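Dihydropteroate synthase (Clostridioides difficile, PDB 6PZ2) catalyses the joining of dihydropterin pyrophosphate and p-aminobenzoate into dihydropteroate, a step of folate synthesis and the target of sulfonamide drugs. Local coordinates at residues Pro77-Leu82 and Glu101-Leu106; Trp115-Arg118 and Met123-Val126; Lys81-Gln84 and Pro89-Ile92. All coordinates share one frame; numbering follows the deposited sequence.

Contact 1. Residues Pro77-Leu82 and Glu101-Leu106; sequences PVIKKL and EEALKL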
ATOM      1  N   PRO A  77     -31.060  -4.428 -17.805  1.00 28.34           N
ATOM      2  CA  PRO A  77     -30.368  -4.522 -19.092  1.00 31.61           C
ATOM      3  C   PRO A  77     -28.849  -4.706 -18.985  1.00 34.19           C
ATOM      4  O   PRO A  77     -28.244  -5.366 -19.826  1.00 34.94           O
ATOM      5  CB  PRO A  77     -30.641  -3.206 -19.837  1.00 33.66           C
ATOM      6  CG  PRO A  77     -31.515  -2.365 -18.908  1.00 33.92           C
ATOM      7  CD  PRO A  77     -31.628  -3.084 -17.581  1.00 30.81           C
ATOM      8  N   VAL A  78     -28.239  -4.162 -17.937  1.00 36.39           N
ATOM      9  CA  VAL A  78     -26.793  -4.331 -17.769  1.00 31.87           C
ATOM     10  C   VAL A  78     -26.483  -5.774 -17.377  1.00 31.10           C
ATOM     11  O   VAL A  78     -25.517  -6.337 -17.910  1.00 27.78           O
ATOM     12  CB  VAL A  78     -26.205  -3.340 -16.748  1.00 32.49           C
ATOM     13  CG1 VAL A  78     -24.712  -3.543 -16.575  1.00 31.24           C
ATOM     14  CG2 VAL A  78     -26.534  -1.904 -17.119  1.00 28.19           C
ATOM     15  N   ILE A  79     -27.279  -6.344 -16.467  1.00 31.82           N
ATOM     16  CA  ILE A  79     -27.081  -7.745 -16.065  1.00 33.39           C
ATOM     17  C   ILE A  79     -27.216  -8.657 -17.289  1.00 37.75           C
ATOM     18  O   ILE A  79     -26.408  -9.568 -17.460  1.00 33.36           O
ATOM     19  CB  ILE A  79     -28.067  -8.167 -14.966  1.00 32.64           C
ATOM     20  CG1 ILE A  79     -27.791  -7.445 -13.655  1.00 32.11           C
ATOM     21  CG2 ILE A  79     -28.044  -9.681 -14.791  1.00 34.74           C
ATOM     22  CD1 ILE A  79     -28.903  -7.594 -12.666  1.00 34.85           C
ATOM     23  N   LYS A  80     -28.218  -8.398 -18.132  1.00 39.12           N
ATOM     24  CA  LYS A  80     -28.419  -9.277 -19.285  1.00 44.93           C
ATOM     25  C   LYS A  80     -27.186  -9.226 -20.188  1.00 39.35           C
ATOM     26  O   LYS A  80     -26.695 -10.285 -20.544  1.00 41.52           O
ATOM     27  CB  LYS A  80     -29.691  -8.956 -20.081  1.00 51.02           C
ATOM     28  CG  LYS A  80     -30.861  -9.871 -19.745  1.00 65.22           C
ATOM     29  CD  LYS A  80     -31.955  -9.942 -20.788  1.00 74.18           C
ATOM     30  CE  LYS A  80     -31.826 -11.083 -21.773  1.00 67.46           C
ATOM     31  NZ  LYS A  80     -31.163 -10.622 -23.017  1.00 76.21           N
ATOM     32  N   LYS A  81     -26.688  -8.035 -20.523  1.00 39.92           N
ATOM     33  CA  LYS A  81     -25.517  -7.954 -21.397  1.00 43.38           C
ATOM     34  C   LYS A  81     -24.278  -8.526 -20.711  1.00 44.02           C
ATOM     35  O   LYS A  81     -23.511  -9.235 -21.361  1.00 45.92           O
ATOM     36  CB  LYS A  81     -25.209  -6.531 -21.857  1.00 48.48           C
ATOM     37  CG  LYS A  81     -26.022  -6.082 -23.051  1.00 57.89           C
ATOM     38  CD  LYS A  81     -25.213  -5.435 -24.138  1.00 67.05           C
ATOM     39  CE  LYS A  81     -26.036  -5.331 -25.404  1.00 73.68           C
ATOM     40  NZ  LYS A  81     -25.752  -4.070 -26.125  1.00 83.17           N
ATOM     41  N   LEU A  82     -24.093  -8.261 -19.423  1.00 44.10           N
ATOM     42  CA  LEU A  82     -22.931  -8.826 -18.749  1.00 44.19           C
ATOM     43  C   LEU A  82     -22.928 -10.355 -18.876  1.00 46.38           C
ATOM     44  O   LEU A  82     -21.898 -10.969 -19.097  1.00 51.78           O
ATOM     45  CB  LEU A  82     -22.962  -8.445 -17.267  1.00 41.30           C
ATOM     46  CG  LEU A  82     -22.633  -6.993 -16.949  1.00 40.18           C
ATOM     47  CD1 LEU A  82     -22.851  -6.719 -15.474  1.00 43.50           C
ATOM     48  CD2 LEU A  82     -21.208  -6.674 -17.343  1.00 43.18           C
ATOM     49  N   GLU A 101     -34.055 -10.053  -5.880  1.00 30.36           N
ATOM     50  CA  GLU A 101     -34.784 -11.177  -6.466  1.00 35.72           C
ATOM     51  C   GLU A 101     -34.677 -11.193  -7.993  1.00 30.41           C
ATOM     52  O   GLU A 101     -34.337 -12.241  -8.570  1.00 28.58           O
ATOM     53  CB  GLU A 101     -36.271 -11.147  -6.112  1.00 37.86           C
ATOM     54  CG  GLU A 101     -37.010 -12.309  -6.757  1.00 41.74           C
ATOM     55  CD  GLU A 101     -37.992 -13.012  -5.846  1.00 48.08           C
ATOM     56  OE1 GLU A 101     -38.698 -12.315  -5.063  1.00 45.31           O
ATOM     57  OE2 GLU A 101     -38.023 -14.247  -5.909  1.00 44.52           O
ATOM     58  N   GLU A 102     -35.016 -10.075  -8.640  1.00 30.66           N
ATOM     59  CA  GLU A 102     -34.937 -10.018 -10.117  1.00 32.66           C
ATOM     60  C   GLU A 102     -33.504 -10.282 -10.588  1.00 32.38           C
ATOM     61  O   GLU A 102     -33.277 -11.033 -11.559  1.00 29.96           O
ATOM     62  CB  GLU A 102     -35.436  -8.684 -10.675  1.00 37.10           C
ATOM     63  CG  GLU A 102     -36.956  -8.528 -10.679  1.00 45.65           C
ATOM     64  CD  GLU A 102     -37.749  -9.798 -10.976  1.00 54.47           C
ATOM     65  OE1 GLU A 102     -38.421 -10.347 -10.031  1.00 47.84           O
ATOM     66  OE2 GLU A 102     -37.634 -10.286 -12.130  1.00 51.28           O
ATOM     67  N   ALA A 103     -32.549  -9.669  -9.889  1.00 28.87           N
ATOM     68  CA  ALA A 103     -31.137  -9.821 -10.278  1.00 28.17           C
ATOM     69  C   ALA A 103     -30.753 -11.296 -10.171  1.00 28.02           C
ATOM     70  O   ALA A 103     -29.980 -11.816 -11.007  1.00 27.73           O
ATOM     71  CB  ALA A 103     -30.246  -8.961  -9.406  1.00 28.29           C
ATOM     72  N   LEU A 104     -31.220 -11.931  -9.093  1.00 27.49           N
ATOM     73  CA  LEU A 104     -30.815 -13.312  -8.851  1.00 31.74           C
ATOM     74  C   LEU A 104     -31.493 -14.241  -9.865  1.00 34.74           C
ATOM     75  O   LEU A 104     -30.885 -15.210 -10.319  1.00 33.95           O
ATOM     76  CB  LEU A 104     -31.181 -13.686  -7.414  1.00 32.65           C
ATOM     77  CG  LEU A 104     -30.225 -13.142  -6.356  1.00 31.39           C
ATOM     78  CD1 LEU A 104     -30.797 -13.334  -4.966  1.00 30.67           C
ATOM     79  CD2 LEU A 104     -28.872 -13.821  -6.464  1.00 33.41           C
ATOM     80  N   LYS A 105     -32.739 -13.948 -10.253  1.00 37.35           N
ATOM     81  CA  LYS A 105     -33.350 -14.738 -11.321  1.00 38.26           C
ATOM     82  C   LYS A 105     -32.524 -14.632 -12.605  1.00 35.41           C
ATOM     83  O   LYS A 105     -32.416 -15.606 -13.336  1.00 38.78           O
ATOM     84  CB  LYS A 105     -34.772 -14.288 -11.649  1.00 39.23           C
ATOM     85  CG  LYS A 105     -35.840 -14.604 -10.617  1.00 42.84           C
ATOM     86  CD  LYS A 105     -37.143 -13.906 -10.965  1.00 49.72           C
ATOM     87  CE  LYS A 105     -38.202 -14.032  -9.896  1.00 56.75           C
ATOM     88  NZ  LYS A 105     -39.376 -13.173 -10.188  1.00 63.74           N
ATOM     89  N   LEU A 106     -31.924 -13.486 -12.891  1.00 39.50           N
ATOM     90  CA  LEU A 106     -31.088 -13.345 -14.108  1.00 38.21           C
ATOM     91  C   LEU A 106     -29.671 -13.901 -13.934  1.00 38.47           C
ATOM     92  O   LEU A 106     -28.887 -13.773 -14.868  1.00 41.35           O
ATOM     93  CB  LEU A 106     -31.010 -11.869 -14.491  1.00 37.33           C
ATOM     94  CG  LEU A 106     -32.332 -11.247 -14.929  1.00 44.24           C
ATOM     95  CD1 LEU A 106     -32.221  -9.735 -15.017  1.00 43.66           C
ATOM     96  CD2 LEU A 106     -32.778 -11.823 -16.264  1.00 41.29           C
TER
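I79 meets A103 and L106 without a flat group between them, so no ring or amide face is covered here. The closest contacts are between methyl and methylene carbons. A flat group, the carboxylate of E102, lies off to one side and takes no part in the contact. K105, one turn further along the same helix, reaches its OE1 with NZ at 3.0 Å. This salt bridge uses the syn lone pair of OE1, on the side of OE2. It ties two side chains of helix 97-105 to each other and stays within that one segment.

I79 uses both its branches. CG2 stands anti to the backbone N (chi1 of CG1 -68°), and the longer branch runs out extended. CD1 at its end comes to CB of A103 at 3.8 Å and to CA of A103 at 4.0 Å. The small alanine side chain lets the methyl come down close to the backbone. CG2 takes a different partner, CB of L106, at 3.7 Å. The side chains of I79 and L106 cross at about a right angle. K80 adds a loose edge: its CG passes CD2 of L106 at 4.4 Å, and its amino end leads away. The inner part, at I79 and A103, is buried, while K80 is exposed.

The contact joins helix 68-85 to the end of helix 97-105 and to L106 just beyond it. The two helices are neighbours in the outer helical layer of the TIM barrel. V108, in the loop leading to strand 110-113, touches both I79 and A103. L106 also packs on I76, earlier in helix 68-85. On the inner side, I79 rests on L54 of strand 51-55, so the seam between the helices reaches down to the barrel sheet.

Contact 2. Residues Trp115-Arg118 and Met123-Val126; sequences WGLR and MASV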
ATOM      1  N   TRP A 115     -27.154  -2.623   4.042  1.00 29.65           N
ATOM      2  CA  TRP A 115     -27.848  -2.570   5.344  1.00 30.87           C
ATOM      3  C   TRP A 115     -27.826  -3.928   6.050  1.00 30.41           C
ATOM      4  O   TRP A 115     -28.406  -4.096   7.107  1.00 32.22           O
ATOM      5  CB  TRP A 115     -29.270  -2.051   5.151  1.00 31.96           C
ATOM      6  CG  TRP A 115     -29.282  -0.562   5.140  1.00 28.98           C
ATOM      7  CD1 TRP A 115     -29.403   0.277   4.073  1.00 31.64           C
ATOM      8  CD2 TRP A 115     -29.094   0.266   6.291  1.00 31.12           C
ATOM      9  NE1 TRP A 115     -29.325   1.587   4.490  1.00 33.80           N
ATOM     10  CE2 TRP A 115     -29.125   1.605   5.844  1.00 31.76           C
ATOM     11  CE3 TRP A 115     -28.900  -0.007   7.649  1.00 35.70           C
ATOM     12  CZ2 TRP A 115     -28.956   2.676   6.715  1.00 36.52           C
ATOM     13  CZ3 TRP A 115     -28.776   1.057   8.513  1.00 36.31           C
ATOM     14  CH2 TRP A 115     -28.804   2.372   8.048  1.00 38.11           C
ATOM     15  N   GLY A 116     -27.117  -4.901   5.495  1.00 30.92           N
ATOM     16  CA  GLY A 116     -26.825  -6.108   6.250  1.00 32.04           C
ATOM     17  C   GLY A 116     -28.089  -6.837   6.686  1.00 31.85           C
ATOM     18  O   GLY A 116     -28.158  -7.366   7.798  1.00 30.29           O
ATOM     19  N   LEU A 117     -29.039  -6.864   5.752  1.00 29.41           N
ATOM     20  CA  LEU A 117     -30.287  -7.570   5.791  1.00 29.42           C
ATOM     21  C   LEU A 117     -31.277  -6.798   6.670  1.00 27.69           C
ATOM     22  O   LEU A 117     -32.314  -7.338   6.917  1.00 31.25           O
ATOM     23  CB  LEU A 117     -30.145  -8.995   6.325  1.00 27.76           C
ATOM     24  CG  LEU A 117     -29.092  -9.862   5.652  1.00 32.60           C
ATOM     25  CD1 LEU A 117     -29.051 -11.220   6.310  1.00 30.59           C
ATOM     26  CD2 LEU A 117     -29.366 -10.012   4.168  1.00 33.44           C
ATOM     27  N   ARG A 118     -30.983  -5.593   7.116  1.00 28.52           N
ATOM     28  CA  ARG A 118     -31.891  -4.937   8.082  1.00 29.88           C
ATOM     29  C   ARG A 118     -32.889  -3.996   7.408  1.00 29.49           C
ATOM     30  O   ARG A 118     -33.750  -3.489   8.096  1.00 35.64           O
ATOM     31  CB  ARG A 118     -31.120  -4.057   9.071  1.00 28.36           C
ATOM     32  CG  ARG A 118     -30.072  -4.778   9.909  1.00 33.60           C
ATOM     33  CD  ARG A 118     -30.494  -6.091  10.529  1.00 35.35           C
ATOM     34  NE  ARG A 118     -29.454  -6.706  11.342  1.00 35.44           N
ATOM     35  CZ  ARG A 118     -29.073  -6.235  12.522  1.00 38.72           C
ATOM     36  NH1 ARG A 118     -29.789  -5.287  13.116  1.00 32.44           N
ATOM     37  NH2 ARG A 118     -27.962  -6.686  13.085  1.00 36.19           N
ATOM     38  N   MET A 123     -35.237  -9.687   2.626  1.00 32.04           N
ATOM     39  CA  MET A 123     -33.962  -9.854   1.932  1.00 31.70           C
ATOM     40  C   MET A 123     -33.370 -11.219   2.276  1.00 29.57           C
ATOM     41  O   MET A 123     -32.909 -11.903   1.389  1.00 30.07           O
ATOM     42  CB  MET A 123     -32.929  -8.769   2.258  1.00 35.12           C
ATOM     43  CG  MET A 123     -31.603  -9.013   1.534  1.00 33.30           C
ATOM     44  SD  MET A 123     -31.731  -8.822  -0.259  1.00 30.53           S
ATOM     45  CE  MET A 123     -31.687  -7.033  -0.312  1.00 30.32           C
ATOM     46  N   ALA A 124     -33.390 -11.592   3.557  1.00 32.28           N
ATOM     47  CA  ALA A 124     -32.833 -12.855   3.976  1.00 32.30           C
ATOM     48  C   ALA A 124     -33.502 -14.009   3.238  1.00 31.74           C
ATOM     49  O   ALA A 124     -32.779 -14.926   2.822  1.00 33.63           O
ATOM     50  CB  ALA A 124     -32.944 -13.032   5.473  1.00 35.33           C
ATOM     51  N   SER A 125     -34.833 -14.005   3.080  1.00 37.15           N
ATOM     52  CA  SER A 125     -35.471 -15.205   2.475  1.00 40.02           C
ATOM     53  C   SER A 125     -35.231 -15.220   0.963  1.00 30.24           C
ATOM     54  O   SER A 125     -35.084 -16.300   0.363  1.00 30.67           O
ATOM     55  CB  SER A 125     -36.941 -15.379   2.836  1.00 47.36           C
ATOM     56  OG  SER A 125     -37.680 -14.201   2.610  1.00 47.03           O
ATOM     57  N   VAL A 126     -35.096 -14.042   0.360  1.00 28.51           N
ATOM     58  CA  VAL A 126     -34.680 -14.004  -1.061  1.00 28.71           C
ATOM     59  C   VAL A 126     -33.304 -14.654  -1.221  1.00 32.28           C
ATOM     60  O   VAL A 126     -33.090 -15.492  -2.115  1.00 28.56           O
ATOM     61  CB  VAL A 126     -34.686 -12.584  -1.642  1.00 31.13           C
ATOM     62  CG1 VAL A 126     -33.958 -12.535  -2.981  1.00 32.73           C
ATOM     63  CG2 VAL A 126     -36.104 -12.051  -1.785  1.00 27.36           C
TER
HETATM   64  O   HOH W   1     -33.790  -9.645   5.694  1.00 34.23           O
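The shortest polar link between L117 and A124 runs through one water. The backbone N of A124 donates to it at 2.9 Å. The same water lies 3.0 Å from the carbonyl O of L117, to which it can donate, though other acceptors compete for its protons. A124 is in the first turn of helix 123-129, where an amide has no carbonyl of a preceding turn to bond. The water fills that place.

Beside this bridge the side chains meet directly. CD2 of L117 touches CG of M123 at 3.6 Å, and the two side chains cross at about a right angle. CG of M123 is anti to its own backbone N (chi1 179°), which brings this methylene up to the leucine. The chain then bends twice and carries the sulfur end away, and M123 also packs on V111 and A100. The other methyl of L117, CD1, lies more loosely against CB of A124 at 4.4 Å.

A type I' beta turn, W115 to R118, presents L117. It is closed by R118 N to W115 O at 3.0 Å, and D113 OD2 also bonds the N of L117.

All three touching residues are buried. The direct contact is apolar, and the polar link runs through the water. That water probably helps satisfy the A124 amide at the helix start and, less surely, the L117 carbonyl.

Contact 3. Residues Lys81-Gln84 and Pro89-Ile92; sequences KLKQ and PISI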
ATOM      1  N   LYS A  81     -26.688  -8.035 -20.523  1.00 39.92           N
ATOM      2  CA  LYS A  81     -25.517  -7.954 -21.397  1.00 43.38           C
ATOM      3  C   LYS A  81     -24.278  -8.526 -20.711  1.00 44.02           C
ATOM      4  O   LYS A  81     -23.511  -9.235 -21.361  1.00 45.92           O
ATOM      5  CB  LYS A  81     -25.209  -6.531 -21.857  1.00 48.48           C
ATOM      6  CG  LYS A  81     -26.022  -6.082 -23.051  1.00 57.89           C
ATOM      7  CD  LYS A  81     -25.213  -5.435 -24.138  1.00 67.05           C
ATOM      8  CE  LYS A  81     -26.036  -5.331 -25.404  1.00 73.68           C
ATOM      9  NZ  LYS A  81     -25.752  -4.070 -26.125  1.00 83.17           N
ATOM     10  N   LEU A  82     -24.093  -8.261 -19.423  1.00 44.10           N
ATOM     11  CA  LEU A  82     -22.931  -8.826 -18.749  1.00 44.19           C
ATOM     12  C   LEU A  82     -22.928 -10.355 -18.876  1.00 46.38           C
ATOM     13  O   LEU A  82     -21.898 -10.969 -19.097  1.00 51.78           O
ATOM     14  CB  LEU A  82     -22.962  -8.445 -17.267  1.00 41.30           C
ATOM     15  CG  LEU A  82     -22.633  -6.993 -16.949  1.00 40.18           C
ATOM     16  CD1 LEU A  82     -22.851  -6.719 -15.474  1.00 43.50           C
ATOM     17  CD2 LEU A  82     -21.208  -6.674 -17.343  1.00 43.18           C
ATOM     18  N   LYS A  83     -24.083 -10.948 -18.622  1.00 46.22           N
ATOM     19  CA  LYS A  83     -24.240 -12.394 -18.568  1.00 50.98           C
ATOM     20  C   LYS A  83     -23.982 -13.013 -19.946  1.00 50.42           C
ATOM     21  O   LYS A  83     -23.424 -14.095 -20.002  1.00 54.15           O
ATOM     22  CB  LYS A  83     -25.646 -12.761 -18.087  1.00 54.21           C
ATOM     23  CG  LYS A  83     -25.875 -12.580 -16.592  1.00 63.37           C
ATOM     24  CD  LYS A  83     -24.977 -13.449 -15.737  1.00 70.38           C
ATOM     25  CE  LYS A  83     -24.914 -14.874 -16.249  1.00 69.41           C
ATOM     26  NZ  LYS A  83     -24.679 -15.823 -15.140  1.00 71.02           N
ATOM     27  N   GLN A  84     -24.353 -12.348 -21.035  1.00 48.86           N
ATOM     28  CA  GLN A  84     -24.063 -12.916 -22.346  1.00 57.14           C
ATOM     29  C   GLN A  84     -22.683 -12.485 -22.856  1.00 58.48           C
ATOM     30  O   GLN A  84     -22.064 -13.306 -23.514  1.00 62.76           O
ATOM     31  CB  GLN A  84     -25.170 -12.615 -23.362  1.00 65.04           C
ATOM     32  CG  GLN A  84     -25.364 -11.145 -23.708  1.00 74.59           C
ATOM     33  CD  GLN A  84     -26.806 -10.775 -23.994  1.00 84.81           C
ATOM     34  OE1 GLN A  84     -27.718 -11.602 -23.917  1.00 86.99           O
ATOM     35  NE2 GLN A  84     -27.037  -9.508 -24.313  1.00 73.78           N
ATOM     36  N   PRO A  89     -18.458 -13.232 -12.586  1.00 32.44           N
ATOM     37  CA  PRO A  89     -19.489 -13.150 -11.594  1.00 30.63           C
ATOM     38  C   PRO A  89     -19.931 -11.698 -11.381  1.00 30.44           C
ATOM     39  O   PRO A  89     -19.148 -10.772 -11.577  1.00 30.20           O
ATOM     40  CB  PRO A  89     -18.856 -13.722 -10.322  1.00 31.98           C
ATOM     41  CG  PRO A  89     -17.734 -14.608 -10.842  1.00 31.35           C
ATOM     42  CD  PRO A  89     -17.270 -13.936 -12.110  1.00 32.30           C
ATOM     43  N   ILE A  90     -21.183 -11.554 -10.967  1.00 28.57           N
ATOM     44  CA  ILE A  90     -21.812 -10.252 -10.732  1.00 29.39           C
ATOM     45  C   ILE A  90     -22.345 -10.225  -9.295  1.00 29.13           C
ATOM     46  O   ILE A  90     -22.826 -11.199  -8.748  1.00 30.23           O
ATOM     47  CB  ILE A  90     -22.957  -9.975 -11.727  1.00 29.29           C
ATOM     48  CG1 ILE A  90     -22.536 -10.138 -13.186  1.00 34.01           C
ATOM     49  CG2 ILE A  90     -23.568  -8.606 -11.487  1.00 27.45           C
ATOM     50  CD1 ILE A  90     -23.717 -10.269 -14.132  1.00 41.40           C
ATOM     51  N   SER A  91     -22.267  -9.056  -8.702  1.00 29.90           N
ATOM     52  CA  SER A  91     -22.776  -8.807  -7.397  1.00 30.75           C
ATOM     53  C   SER A  91     -23.817  -7.705  -7.553  1.00 30.88           C
ATOM     54  O   SER A  91     -23.521  -6.762  -8.265  1.00 30.67           O
ATOM     55  CB  SER A  91     -21.634  -8.357  -6.514  1.00 33.91           C
ATOM     56  OG  SER A  91     -22.115  -7.753  -5.341  1.00 38.41           O
ATOM     57  N   ILE A  92     -24.959  -7.761  -6.872  1.00 28.28           N
ATOM     58  CA  ILE A  92     -25.907  -6.674  -7.055  1.00 27.14           C
ATOM     59  C   ILE A  92     -25.895  -5.849  -5.766  1.00 27.09           C
ATOM     60  O   ILE A  92     -26.190  -6.328  -4.694  1.00 25.45           O
ATOM     61  CB  ILE A  92     -27.319  -7.170  -7.429  1.00 25.66           C
ATOM     62  CG1 ILE A  92     -28.331  -6.027  -7.528  1.00 28.78           C
ATOM     63  CG2 ILE A  92     -27.824  -8.178  -6.408  1.00 27.59           C
ATOM     64  CD1 ILE A  92     -28.226  -5.182  -8.760  1.00 32.73           C
TER
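I90 points from strand 90-93 toward L82 and K83 of helix 68-85, within a beta-alpha-beta crossover, the repeating unit of the TIM barrel. Strand 51-55, helix 68-85 and strand 90-93 make up the unit, and here the last turn of the helix packs back on the start of the next strand.

CD1 of I90 touches two consecutive helix residues, which meet it from directions roughly at right angles. CG1 of I90 is anti to its carbonyl carbon (chi1 -53°), and the branch then stays extended, so CD1 is carried well out from the strand. L82 and K83 both cross it obliquely. L82 offers CB to CD1 of I90 at 3.7 Å, and its CD1 lies beside the same methyl at 3.9 Å.

K83 contributes only carbons of its chain. The chain bends at chi2 and chi3 so that CG and CD lie beside the CD1 methyl, while its NZ makes a weak hydrogen bond to G107 O. L82 and I90 are buried and K83 is exposed, so the lysine forms the outer border. I38 and A41 of helix 33-46 also touch L82. At that border, CD of K83 sits 3.8 Å from CD1 of I90.

Overall arrangement
The three contacts lie in one run of the TIM barrel, from helix 68-85 to helix 123-129. Contacts 1 and 3 both start on helix 68-85, and their segments overlap at K81 and L82. Their centres are about 6 Å apart. They touch where A103 CB meets I92 CG2 at 3.9 Å. Contact 3 joins the helix to strand 90-93, and contact 1 joins it to the next helix, 97-105. Contact 2 comes later in the chain, its centre about 19 Å from that of contact 1. L104 and V126 connect these two. Contact 2 instead packs a loop turn on the start of helix 123-129, with L117 about 12 Å from the bound pteroic acid.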